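Local coordinates for Lpg0393 helical bundle domain-containing protein (PDB 4R0G), which acts as a guanine-nucleotide exchange factor for the small GTPases Rab5, Rab21 and Rab22, probably through its VPS9-like domain, at residues 7-12 and 58-63; 16-21 and 76-81; 20-25 and 209-214; 169-174 and 205-210. All coordinates share one frame; numbering follows the deposited sequence.

Contact 1 of 4, residues 7-12 and 58-63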
# COMPACT_ATOMS: atom_id res chain seq x y z
N GLU A 7 -21.18 -19.05 8.42
CA GLU A 7 -21.59 -17.70 8.11
C GLU A 7 -20.48 -17.01 7.32
O GLU A 7 -20.73 -16.47 6.23
CB GLU A 7 -21.92 -16.93 9.39
CG GLU A 7 -23.39 -16.88 9.70
CD GLU A 7 -23.69 -16.12 10.98
OE1 GLU A 7 -22.94 -16.30 11.98
OE2 GLU A 7 -24.67 -15.33 10.99
N TYR A 8 -19.25 -17.05 7.86
CA TYR A 8 -18.11 -16.44 7.17
C TYR A 8 -17.86 -17.03 5.79
O TYR A 8 -17.81 -16.29 4.80
CB TYR A 8 -16.86 -16.43 8.04
CG TYR A 8 -16.93 -15.38 9.12
CD1 TYR A 8 -16.89 -14.04 8.81
CD2 TYR A 8 -17.03 -15.73 10.46
CE1 TYR A 8 -16.97 -13.08 9.79
CE2 TYR A 8 -17.10 -14.78 11.46
CZ TYR A 8 -17.07 -13.45 11.11
OH TYR A 8 -17.14 -12.47 12.09
N LEU A 9 -17.74 -18.35 5.70
CA LEU A 9 -17.60 -18.98 4.38
C LEU A 9 -18.76 -18.66 3.43
O LEU A 9 -18.57 -18.60 2.21
CB LEU A 9 -17.41 -20.47 4.52
CG LEU A 9 -16.15 -20.81 5.31
CD1 LEU A 9 -16.08 -22.29 5.56
CD2 LEU A 9 -14.91 -20.32 4.56
N GLN A 10 -19.95 -18.42 3.97
CA GLN A 10 -21.07 -18.01 3.12
C GLN A 10 -20.75 -16.66 2.48
O GLN A 10 -20.87 -16.49 1.27
CB GLN A 10 -22.38 -17.91 3.91
CG GLN A 10 -23.64 -17.82 3.03
CD GLN A 10 -23.68 -18.87 1.92
OE1 GLN A 10 -23.54 -20.07 2.19
NE2 GLN A 10 -23.87 -18.43 0.67
N ALA A 11 -20.30 -15.73 3.31
CA ALA A 11 -19.87 -14.43 2.84
C ALA A 11 -18.82 -14.54 1.74
O ALA A 11 -18.87 -13.78 0.74
CB ALA A 11 -19.35 -13.58 4.01
N LEU A 12 -17.88 -15.47 1.90
CA LEU A 12 -16.87 -15.72 0.85
C LEU A 12 -17.52 -16.19 -0.47
O LEU A 12 -17.13 -15.78 -1.56
CB LEU A 12 -15.78 -16.70 1.30
CG LEU A 12 -14.89 -17.14 0.13
CD1 LEU A 12 -13.96 -16.01 -0.28
CD2 LEU A 12 -14.10 -18.42 0.39
N LEU A 58 -14.07 -26.85 -4.09
CA LEU A 58 -13.40 -26.28 -5.24
C LEU A 58 -13.80 -24.83 -5.49
O LEU A 58 -12.96 -23.97 -5.79
CB LEU A 58 -13.64 -27.18 -6.46
CG LEU A 58 -12.86 -26.86 -7.73
CD1 LEU A 58 -11.36 -27.02 -7.47
CD2 LEU A 58 -13.32 -27.76 -8.86
N ASP A 59 -15.09 -24.55 -5.36
CA ASP A 59 -15.59 -23.19 -5.54
C ASP A 59 -15.06 -22.21 -4.46
O ASP A 59 -14.81 -21.04 -4.74
CB ASP A 59 -17.13 -23.21 -5.64
CG ASP A 59 -17.74 -21.81 -5.67
OD1 ASP A 59 -17.55 -21.11 -6.72
OD2 ASP A 59 -18.42 -21.43 -4.66
N ASP A 60 -14.84 -22.70 -3.25
CA ASP A 60 -14.31 -21.85 -2.17
C ASP A 60 -12.94 -21.33 -2.58
O ASP A 60 -12.59 -20.18 -2.34
CB ASP A 60 -14.16 -22.64 -0.85
CG ASP A 60 -15.49 -22.86 -0.11
OD1 ASP A 60 -16.58 -22.85 -0.75
OD2 ASP A 60 -15.45 -23.08 1.13
N ILE A 61 -12.18 -22.21 -3.21
CA ILE A 61 -10.85 -21.89 -3.69
C ILE A 61 -10.89 -20.84 -4.79
O ILE A 61 -10.16 -19.85 -4.75
CB ILE A 61 -10.19 -23.17 -4.21
CG1 ILE A 61 -10.13 -24.19 -3.10
CG2 ILE A 61 -8.81 -22.92 -4.78
CD1 ILE A 61 -9.72 -25.52 -3.57
N LYS A 62 -11.76 -21.06 -5.78
CA LYS A 62 -11.81 -20.17 -6.94
C LYS A 62 -12.26 -18.75 -6.62
O LYS A 62 -11.82 -17.79 -7.26
CB LYS A 62 -12.67 -20.79 -8.06
CG LYS A 62 -11.85 -21.67 -8.99
CD LYS A 62 -12.60 -22.06 -10.23
CE LYS A 62 -11.75 -22.96 -11.12
NZ LYS A 62 -12.56 -23.55 -12.24
N LYS A 63 -13.14 -18.62 -5.63
CA LYS A 63 -13.60 -17.31 -5.22
C LYS A 63 -12.50 -16.67 -4.41
O LYS A 63 -12.26 -15.46 -4.50
CB LYS A 63 -14.92 -17.40 -4.44
CG LYS A 63 -16.12 -17.24 -5.32
CD LYS A 63 -17.35 -17.95 -4.78
CE LYS A 63 -18.40 -18.17 -5.88
NZ LYS A 63 -19.65 -18.83 -5.36
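Leu-12 reaches across from helix 5-14 and sets one methyl, CD2, against the start of helix 58-71: CD2 lies 3.6 Å from the backbone O of Asp-60 and 4.4 Å from the CB of the same residue. Its CG stands anti to the backbone N (chi1 170°), which swings the isobutyl group over toward the other helix although the CB itself does not aim there. The other methyl, CD1, comes within 4.5 Å of Lys-63 CB. Lys-63 in turn runs alongside the last turn of helix 5-14, its CD 3.9 Å from Leu-12 O, so the aliphatic part of the lysine lies against that carbonyl. Beyond CG the chain is extended, and NZ ends in a salt bridge to Asp-59 OD2, 3.0 Å away and on the syn side of the carboxylate; NZ also hydrogen-bonds Arg-13 O. The buried carboxylate of Asp-60 has two partners, OD2 taking a hydrogen bond from Trp-51 NE1 and OD1 forming a salt bridge with Arg-13 NE. Leu-9 adds a looser touch, its CD2 4.4 Å from Asp-60 OD2. No hydrogen bond joins the two segments directly. Their axes approach to 10.6 Å and are inclined at 60°, a crossing of two helices that meet through a few side chains within the VPS9-like domain, an all-helical fold.

Contact 2 of 4, residues 16-21 and 76-81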
# COMPACT_ATOMS: atom_id res chain seq x y z
N LYS A 16 -18.76 -11.34 -0.31
CA LYS A 16 -18.63 -10.24 0.63
C LYS A 16 -17.27 -10.39 1.32
O LYS A 16 -17.12 -10.99 2.40
CB LYS A 16 -19.79 -10.32 1.63
N TYR A 17 -16.28 -9.72 0.75
CA TYR A 17 -14.93 -10.12 1.07
C TYR A 17 -14.38 -9.51 2.35
O TYR A 17 -13.80 -10.22 3.18
CB TYR A 17 -13.99 -9.89 -0.11
CG TYR A 17 -14.25 -10.75 -1.33
CD1 TYR A 17 -14.20 -12.13 -1.27
CD2 TYR A 17 -14.48 -10.17 -2.56
CE1 TYR A 17 -14.41 -12.91 -2.42
CE2 TYR A 17 -14.68 -10.93 -3.70
CZ TYR A 17 -14.64 -12.30 -3.62
OH TYR A 17 -14.85 -13.03 -4.77
N LEU A 18 -14.56 -8.20 2.53
CA LEU A 18 -14.12 -7.50 3.75
C LEU A 18 -14.69 -8.19 4.95
O LEU A 18 -14.00 -8.32 5.97
CB LEU A 18 -14.54 -6.03 3.75
CG LEU A 18 -13.55 -5.30 2.88
CD1 LEU A 18 -14.01 -3.91 2.56
CD2 LEU A 18 -12.23 -5.34 3.62
N LEU A 19 -15.93 -8.65 4.82
CA LEU A 19 -16.54 -9.43 5.87
C LEU A 19 -15.88 -10.80 5.99
O LEU A 19 -15.56 -11.24 7.09
CB LEU A 19 -18.06 -9.54 5.65
CG LEU A 19 -18.77 -10.45 6.65
CD1 LEU A 19 -18.51 -9.93 8.08
CD2 LEU A 19 -20.28 -10.60 6.31
N PHE A 20 -15.65 -11.47 4.87
CA PHE A 20 -15.03 -12.79 4.93
C PHE A 20 -13.70 -12.78 5.67
O PHE A 20 -13.41 -13.68 6.45
CB PHE A 20 -14.86 -13.37 3.56
CG PHE A 20 -13.81 -14.45 3.49
CD1 PHE A 20 -14.04 -15.70 4.04
CD2 PHE A 20 -12.59 -14.22 2.84
CE1 PHE A 20 -13.09 -16.70 3.99
CE2 PHE A 20 -11.64 -15.24 2.78
CZ PHE A 20 -11.91 -16.49 3.36
N LEU A 21 -12.91 -11.72 5.42
CA LEU A 21 -11.60 -11.46 6.05
C LEU A 21 -11.64 -11.21 7.56
O LEU A 21 -10.60 -11.02 8.19
CB LEU A 21 -10.88 -10.30 5.36
CG LEU A 21 -10.42 -10.54 3.91
CD1 LEU A 21 -9.68 -9.35 3.38
CD2 LEU A 21 -9.55 -11.76 3.82
N ARG A 76 -3.19 -1.65 -4.24
CA ARG A 76 -3.05 -2.36 -2.96
C ARG A 76 -4.19 -2.19 -1.96
O ARG A 76 -3.95 -1.75 -0.82
CB ARG A 76 -1.71 -2.05 -2.27
CG ARG A 76 -0.48 -2.64 -2.91
CD ARG A 76 -0.15 -4.08 -2.53
NE ARG A 76 0.65 -4.68 -3.60
CZ ARG A 76 0.85 -5.98 -3.79
NH1 ARG A 76 0.32 -6.89 -2.96
NH2 ARG A 76 1.60 -6.37 -4.84
N PRO A 77 -5.41 -2.59 -2.34
CA PRO A 77 -6.57 -2.27 -1.49
C PRO A 77 -6.47 -2.95 -0.12
O PRO A 77 -7.12 -2.51 0.82
CB PRO A 77 -7.76 -2.81 -2.30
CG PRO A 77 -7.14 -3.98 -3.09
CD PRO A 77 -5.76 -3.51 -3.44
N LEU A 78 -5.67 -4.00 0.02
CA LEU A 78 -5.65 -4.67 1.32
C LEU A 78 -4.29 -4.55 1.96
O LEU A 78 -3.37 -5.27 1.59
CB LEU A 78 -6.01 -6.16 1.14
CG LEU A 78 -7.36 -6.49 0.50
CD1 LEU A 78 -7.28 -7.81 -0.23
CD2 LEU A 78 -8.51 -6.53 1.52
N ARG A 79 -4.17 -3.70 2.97
CA ARG A 79 -2.88 -3.45 3.61
C ARG A 79 -2.99 -3.94 5.03
O ARG A 79 -4.07 -4.31 5.45
CB ARG A 79 -2.56 -1.94 3.59
CG ARG A 79 -2.76 -1.22 2.23
CD ARG A 79 -2.03 0.15 2.19
NE ARG A 79 -2.74 1.24 1.48
CZ ARG A 79 -3.15 1.19 0.22
NH1 ARG A 79 -2.94 0.10 -0.47
NH2 ARG A 79 -3.78 2.21 -0.34
N GLU A 80 -1.88 -3.91 5.77
CA GLU A 80 -1.89 -4.21 7.22
C GLU A 80 -2.67 -5.47 7.65
O GLU A 80 -2.47 -6.57 7.13
CB GLU A 80 -2.40 -3.00 8.01
CG GLU A 80 -1.48 -1.77 7.94
CD GLU A 80 -0.18 -1.95 8.72
OE1 GLU A 80 0.66 -2.81 8.33
OE2 GLU A 80 0.01 -1.23 9.73
N GLY A 81 -3.56 -5.29 8.63
CA GLY A 81 -4.30 -6.39 9.22
C GLY A 81 -5.20 -7.08 8.24
O GLY A 81 -5.36 -8.29 8.32
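Leu-21 and Leu-78 meet methyl to methyl: CD1 of Leu-21 lies 3.6 Å from CD2 of Leu-78, and the two side chains cross obliquely. Both have CG anti to the carbonyl carbon and beside the backbone N (chi1 -68° in Leu-21, -58° in Leu-78); with both CB atoms directed at the other segment, these torsions bring the two methyls together. Leu-18, one turn earlier on helix 17-20, joins from the side; its CB is not aimed at Leu-78, but the end of the side chain brings CD2 to 4.4 Å from Leu-78 CD2. That single methyl of Leu-78 therefore serves both leucines. The contact is purely apolar and buried, close to the centre of the chain, where the short helix 17-20 of the VPS9-like domain packs against the linker leading from helix 58-71 into helix 80-101. Around the leucines, Leu-67 and His-71 of helix 58-71, Leu-82 and Leu-86 of helix 80-101, and Val-168 and Ile-165 of helix 155-183 supply further walls. The backbone of the linker is held by Tyr-173, whose OH hydrogen-bonds both Pro-77 O and the N of Arg-79, the residues flanking Leu-78. On the helical side, Leu-21 N is bonded to Tyr-17 O at 2.8 Å, closing the last turn before the chain leaves helix 17-20.

Contact 3 of 4, residues 20-25 and 209-214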
# COMPACT_ATOMS: atom_id res chain seq x y z
N PHE A 20 -15.65 -11.47 4.87
CA PHE A 20 -15.03 -12.79 4.93
C PHE A 20 -13.70 -12.78 5.67
O PHE A 20 -13.41 -13.68 6.45
CB PHE A 20 -14.86 -13.37 3.56
CG PHE A 20 -13.81 -14.45 3.49
CD1 PHE A 20 -14.04 -15.70 4.04
CD2 PHE A 20 -12.59 -14.22 2.84
CE1 PHE A 20 -13.09 -16.70 3.99
CE2 PHE A 20 -11.64 -15.24 2.78
CZ PHE A 20 -11.91 -16.49 3.36
N LEU A 21 -12.91 -11.72 5.42
CA LEU A 21 -11.60 -11.46 6.05
C LEU A 21 -11.64 -11.21 7.56
O LEU A 21 -10.60 -11.02 8.19
CB LEU A 21 -10.88 -10.30 5.36
CG LEU A 21 -10.42 -10.54 3.91
CD1 LEU A 21 -9.68 -9.35 3.38
CD2 LEU A 21 -9.55 -11.76 3.82
N GLN A 22 -12.84 -11.18 8.13
CA GLN A 22 -13.05 -10.92 9.55
C GLN A 22 -13.05 -12.25 10.31
O GLN A 22 -13.10 -12.31 11.55
CB GLN A 22 -14.40 -10.24 9.72
CG GLN A 22 -14.46 -9.08 10.66
CD GLN A 22 -15.73 -8.28 10.44
OE1 GLN A 22 -15.70 -7.20 9.86
NE2 GLN A 22 -16.88 -8.82 10.89
N TRP A 23 -13.02 -13.30 9.51
CA TRP A 23 -13.06 -14.67 9.97
C TRP A 23 -11.98 -15.00 10.99
O TRP A 23 -12.28 -15.54 12.06
CB TRP A 23 -12.88 -15.58 8.75
CG TRP A 23 -13.12 -17.01 8.97
CD1 TRP A 23 -13.89 -17.59 9.93
CD2 TRP A 23 -12.62 -18.08 8.16
NE1 TRP A 23 -13.89 -18.95 9.79
CE2 TRP A 23 -13.12 -19.29 8.71
CE3 TRP A 23 -11.79 -18.14 7.03
CZ2 TRP A 23 -12.82 -20.55 8.17
CZ3 TRP A 23 -11.48 -19.39 6.49
CH2 TRP A 23 -12.01 -20.59 7.06
N PRO A 24 -10.70 -14.71 10.66
CA PRO A 24 -9.72 -15.19 11.63
C PRO A 24 -9.81 -14.46 12.99
O PRO A 24 -9.32 -14.98 14.00
CB PRO A 24 -8.38 -15.01 10.89
CG PRO A 24 -8.62 -14.05 9.84
CD PRO A 24 -10.06 -14.04 9.51
N LYS A 25 -10.46 -13.30 13.02
CA LYS A 25 -10.69 -12.60 14.29
C LYS A 25 -11.79 -13.32 15.10
O LYS A 25 -11.73 -13.37 16.33
CB LYS A 25 -11.03 -11.12 14.03
CG LYS A 25 -11.16 -10.29 15.28
CD LYS A 25 -12.01 -9.04 15.07
CE LYS A 25 -12.22 -8.31 16.41
NZ LYS A 25 -12.61 -6.87 16.27
N GLU A 209 -15.20 -1.77 12.05
CA GLU A 209 -16.17 -2.85 12.00
C GLU A 209 -16.95 -2.90 10.68
O GLU A 209 -17.76 -3.79 10.47
CB GLU A 209 -17.13 -2.72 13.21
CG GLU A 209 -16.83 -3.64 14.43
CD GLU A 209 -15.44 -3.43 15.06
OE1 GLU A 209 -15.10 -2.28 15.44
OE2 GLU A 209 -14.68 -4.43 15.17
N GLN A 210 -16.73 -1.95 9.78
CA GLN A 210 -17.64 -1.84 8.66
C GLN A 210 -17.15 -2.48 7.35
O GLN A 210 -16.01 -2.29 6.96
CB GLN A 210 -18.09 -0.39 8.46
CG GLN A 210 -19.58 -0.24 8.65
CD GLN A 210 -20.01 -0.40 10.10
OE1 GLN A 210 -19.52 0.33 10.98
NE2 GLN A 210 -20.92 -1.36 10.37
N THR A 211 -17.99 -3.29 6.71
CA THR A 211 -17.57 -3.96 5.48
C THR A 211 -18.04 -3.33 4.16
O THR A 211 -17.64 -3.76 3.07
CB THR A 211 -17.92 -5.48 5.53
OG1 THR A 211 -19.34 -5.65 5.60
CG2 THR A 211 -17.29 -6.11 6.74
N GLU A 212 -18.89 -2.31 4.26
CA GLU A 212 -19.34 -1.57 3.08
C GLU A 212 -19.89 -0.19 3.46
O GLU A 212 -20.24 0.05 4.61
CB GLU A 212 -20.37 -2.37 2.28
CG GLU A 212 -21.57 -2.87 3.10
CD GLU A 212 -22.45 -3.87 2.33
OE1 GLU A 212 -21.94 -4.53 1.40
OE2 GLU A 212 -23.64 -4.00 2.69
N LEU A 213 -19.97 0.73 2.51
CA LEU A 213 -20.51 2.03 2.87
C LEU A 213 -22.02 2.06 2.58
O LEU A 213 -22.47 2.24 1.44
CB LEU A 213 -19.78 3.12 2.09
CG LEU A 213 -18.26 3.14 2.25
CD1 LEU A 213 -17.60 4.11 1.31
CD2 LEU A 213 -17.87 3.48 3.69
N THR A 214 -22.81 1.96 3.65
CA THR A 214 -24.24 1.91 3.50
C THR A 214 -24.73 3.22 4.05
O THR A 214 -23.92 4.02 4.53
CB THR A 214 -24.84 0.70 4.24
OG1 THR A 214 -24.56 0.79 5.65
CG2 THR A 214 -24.23 -0.59 3.69
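Gln-22 lays the end of its side chain across Thr-211, OE1 coming within 3.7 Å of the CG2 methyl, the two side chains crossing at about a right angle. Here the VPS9-like domain meets the helical bundle domain: Gln-22 lies in a type I beta turn, Phe-20 to Trp-23, that leads from helix 17-20 into helix 23-30, while Thr-211 belongs to the loop joining helices 193-208 and 215-229. The CB atoms of both residues point at the opposite segment. With CG2 anti to its own carbonyl carbon, Thr-211 presents a methyl rather than its hydroxyl to the amide, so this part of the contact is van der Waals. The same OE1 stands 4.0 Å from Glu-209 O, and no hydrogen bond crosses between the segments. Gln-22 also packs on Tyr-8 of helix 5-14 and on Met-1. Charge enters at the exposed edge, where Lys-25 stretches out from helix 23-30, CG anti to the backbone N (chi1 -174°) and the rest extended. Glu-209 bends at chi2 (59°) to meet it, and the pair crosses at about a right angle, Lys-25 NZ and Glu-209 OE2 forming a long, weak salt bridge of 3.4 Å.

Contact 4 of 4, residues 169-174 and 205-210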
# COMPACT_ATOMS: atom_id res chain seq x y z
N THR A 169 -12.02 0.57 2.05
CA THR A 169 -10.69 0.41 2.58
C THR A 169 -9.88 1.70 2.43
O THR A 169 -9.10 2.05 3.30
CB THR A 169 -10.06 -0.83 1.95
OG1 THR A 169 -9.37 -1.56 2.96
CG2 THR A 169 -9.14 -0.47 0.83
N TYR A 170 -10.11 2.42 1.34
CA TYR A 170 -9.40 3.67 1.09
C TYR A 170 -9.66 4.67 2.22
O TYR A 170 -8.74 5.31 2.70
CB TYR A 170 -9.83 4.25 -0.26
CG TYR A 170 -9.17 5.56 -0.58
CD1 TYR A 170 -7.82 5.61 -0.94
CD2 TYR A 170 -9.88 6.75 -0.53
CE1 TYR A 170 -7.21 6.82 -1.24
CE2 TYR A 170 -9.28 7.96 -0.82
CZ TYR A 170 -7.95 7.99 -1.17
OH TYR A 170 -7.36 9.21 -1.47
N LEU A 171 -10.93 4.77 2.63
CA LEU A 171 -11.33 5.52 3.83
C LEU A 171 -10.59 5.09 5.06
O LEU A 171 -10.22 5.93 5.86
CB LEU A 171 -12.81 5.37 4.12
CG LEU A 171 -13.77 6.33 3.43
CD1 LEU A 171 -15.11 6.22 4.08
CD2 LEU A 171 -13.25 7.77 3.49
N LYS A 172 -10.39 3.78 5.21
CA LYS A 172 -9.77 3.23 6.42
C LYS A 172 -8.36 3.78 6.59
O LYS A 172 -8.04 4.35 7.65
CB LYS A 172 -9.79 1.69 6.40
CG LYS A 172 -8.99 0.98 7.51
CD LYS A 172 -9.33 -0.54 7.56
CE LYS A 172 -8.83 -1.28 8.84
NZ LYS A 172 -7.37 -1.65 8.82
N TYR A 173 -7.55 3.67 5.55
CA TYR A 173 -6.14 4.09 5.63
C TYR A 173 -5.99 5.60 5.74
O TYR A 173 -5.11 6.09 6.44
CB TYR A 173 -5.36 3.58 4.42
CG TYR A 173 -5.54 2.11 4.17
CD1 TYR A 173 -5.29 1.18 5.17
CD2 TYR A 173 -5.99 1.65 2.95
CE1 TYR A 173 -5.46 -0.18 4.95
CE2 TYR A 173 -6.17 0.30 2.71
CZ TYR A 173 -5.91 -0.61 3.71
OH TYR A 173 -6.11 -1.95 3.47
N LEU A 174 -6.82 6.34 5.00
CA LEU A 174 -6.72 7.79 5.02
C LEU A 174 -6.91 8.29 6.44
O LEU A 174 -6.20 9.19 6.88
CB LEU A 174 -7.79 8.41 4.12
CG LEU A 174 -7.81 9.93 3.95
CD1 LEU A 174 -6.62 10.41 3.18
CD2 LEU A 174 -9.09 10.40 3.26
N LYS A 205 -12.35 3.69 14.97
CA LYS A 205 -12.95 2.53 15.63
C LYS A 205 -14.30 2.15 15.02
O LYS A 205 -14.59 0.96 14.83
CB LYS A 205 -13.09 2.76 17.15
N TYR A 206 -15.15 3.14 14.72
CA TYR A 206 -16.46 2.85 14.16
C TYR A 206 -16.28 2.19 12.79
O TYR A 206 -16.90 1.18 12.47
CB TYR A 206 -17.35 4.11 14.05
CG TYR A 206 -18.56 3.86 13.17
CD1 TYR A 206 -19.71 3.27 13.68
CD2 TYR A 206 -18.55 4.17 11.81
CE1 TYR A 206 -20.82 3.01 12.87
CE2 TYR A 206 -19.66 3.90 10.98
CZ TYR A 206 -20.79 3.33 11.52
OH TYR A 206 -21.88 3.07 10.71
N LEU A 207 -15.39 2.77 12.00
CA LEU A 207 -15.19 2.30 10.65
C LEU A 207 -14.52 0.93 10.62
O LEU A 207 -14.58 0.23 9.61
CB LEU A 207 -14.34 3.29 9.88
CG LEU A 207 -14.85 3.90 8.58
CD1 LEU A 207 -13.65 4.42 7.85
CD2 LEU A 207 -15.54 2.90 7.69
N HIS A 208 -13.88 0.53 11.71
CA HIS A 208 -13.09 -0.70 11.71
C HIS A 208 -13.97 -1.91 11.57
O HIS A 208 -13.56 -2.94 11.06
CB HIS A 208 -12.26 -0.83 12.98
CG HIS A 208 -11.36 -2.02 12.98
ND1 HIS A 208 -10.19 -2.07 12.27
CD2 HIS A 208 -11.48 -3.22 13.61
CE1 HIS A 208 -9.60 -3.24 12.46
NE2 HIS A 208 -10.37 -3.95 13.27
N GLU A 209 -15.20 -1.77 12.05
CA GLU A 209 -16.17 -2.85 12.00
C GLU A 209 -16.95 -2.90 10.68
O GLU A 209 -17.76 -3.79 10.47
CB GLU A 209 -17.13 -2.72 13.21
CG GLU A 209 -16.83 -3.64 14.43
CD GLU A 209 -15.44 -3.43 15.06
OE1 GLU A 209 -15.10 -2.28 15.44
OE2 GLU A 209 -14.68 -4.43 15.17
N GLN A 210 -16.73 -1.95 9.78
CA GLN A 210 -17.64 -1.84 8.66
C GLN A 210 -17.15 -2.48 7.35
O GLN A 210 -16.01 -2.29 6.96
CB GLN A 210 -18.09 -0.39 8.46
CG GLN A 210 -19.58 -0.24 8.65
CD GLN A 210 -20.01 -0.40 10.10
OE1 GLN A 210 -19.52 0.33 10.98
NE2 GLN A 210 -20.92 -1.36 10.37
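Lys-172 and His-208 lie side by side and point the same way, along the exposed margin where helix 155-183 meets the end of helix 193-208. Followed outward, the lysine leaves its helix with CG anti to the backbone N (chi1 171°), and CB, CG and CD run on extended without coming within 4.2 Å of the other segment. CE is the atom that touches: it sits 3.8 Å from ND1 and 4.2 Å from CE1 of His-208, approaching the imidazole obliquely. At the tip the chain bends (chi4 -80°), leaving NZ 4.5 Å from His-208 ND1. If the histidine were protonated, the two charges would probably disfavour each other, but no direct polar contact is made. Deeper in, Leu-207 points at helix 155-183 and delivers CD1 to Leu-171, 3.9 Å from its CB; the same methyl is 4.2 Å from the backbone N of Lys-172. The backbones come near enough for this, Lys-172 CA and Leu-207 CA being 6.9 Å apart. This is the apolar part of the contact, with both leucines buried while the lysine and histidine edge it. Both segments belong to the helical bundle domain: Leu-171 also rests on Ile-221 of helix 215-229, Leu-174 faces helix 235-244, and Lys-172 leans on Leu-82 of helix 80-101, so helix 155-183 is lined by bundle helices and by one from the VPS9-like domain.

In the fold
The four contacts run from the VPS9-like domain into the helical bundle domain. Contacts 1 and 2, centres about 14 Å apart, lie in the former and interlock along the chain, helices 5-14 and 17-20 both pairing with parts that follow residue 57. Contact 3, its centre about 8 Å from that of contact 2 and sharing Phe-20 and Leu-21 with it, spans the two domains. Contact 4, its centre about 10 Å from that of contact 3 and 11 Å from that of contact 2, shares Glu-209 and Gln-210 with contact 3. Contacts 1 and 4, centres about 23 Å apart, lie on opposite sides of the chain's centre. Tyr-173 ties contact 4 to contact 2, so the bundle and the putative exchange domain are joined at more than one place.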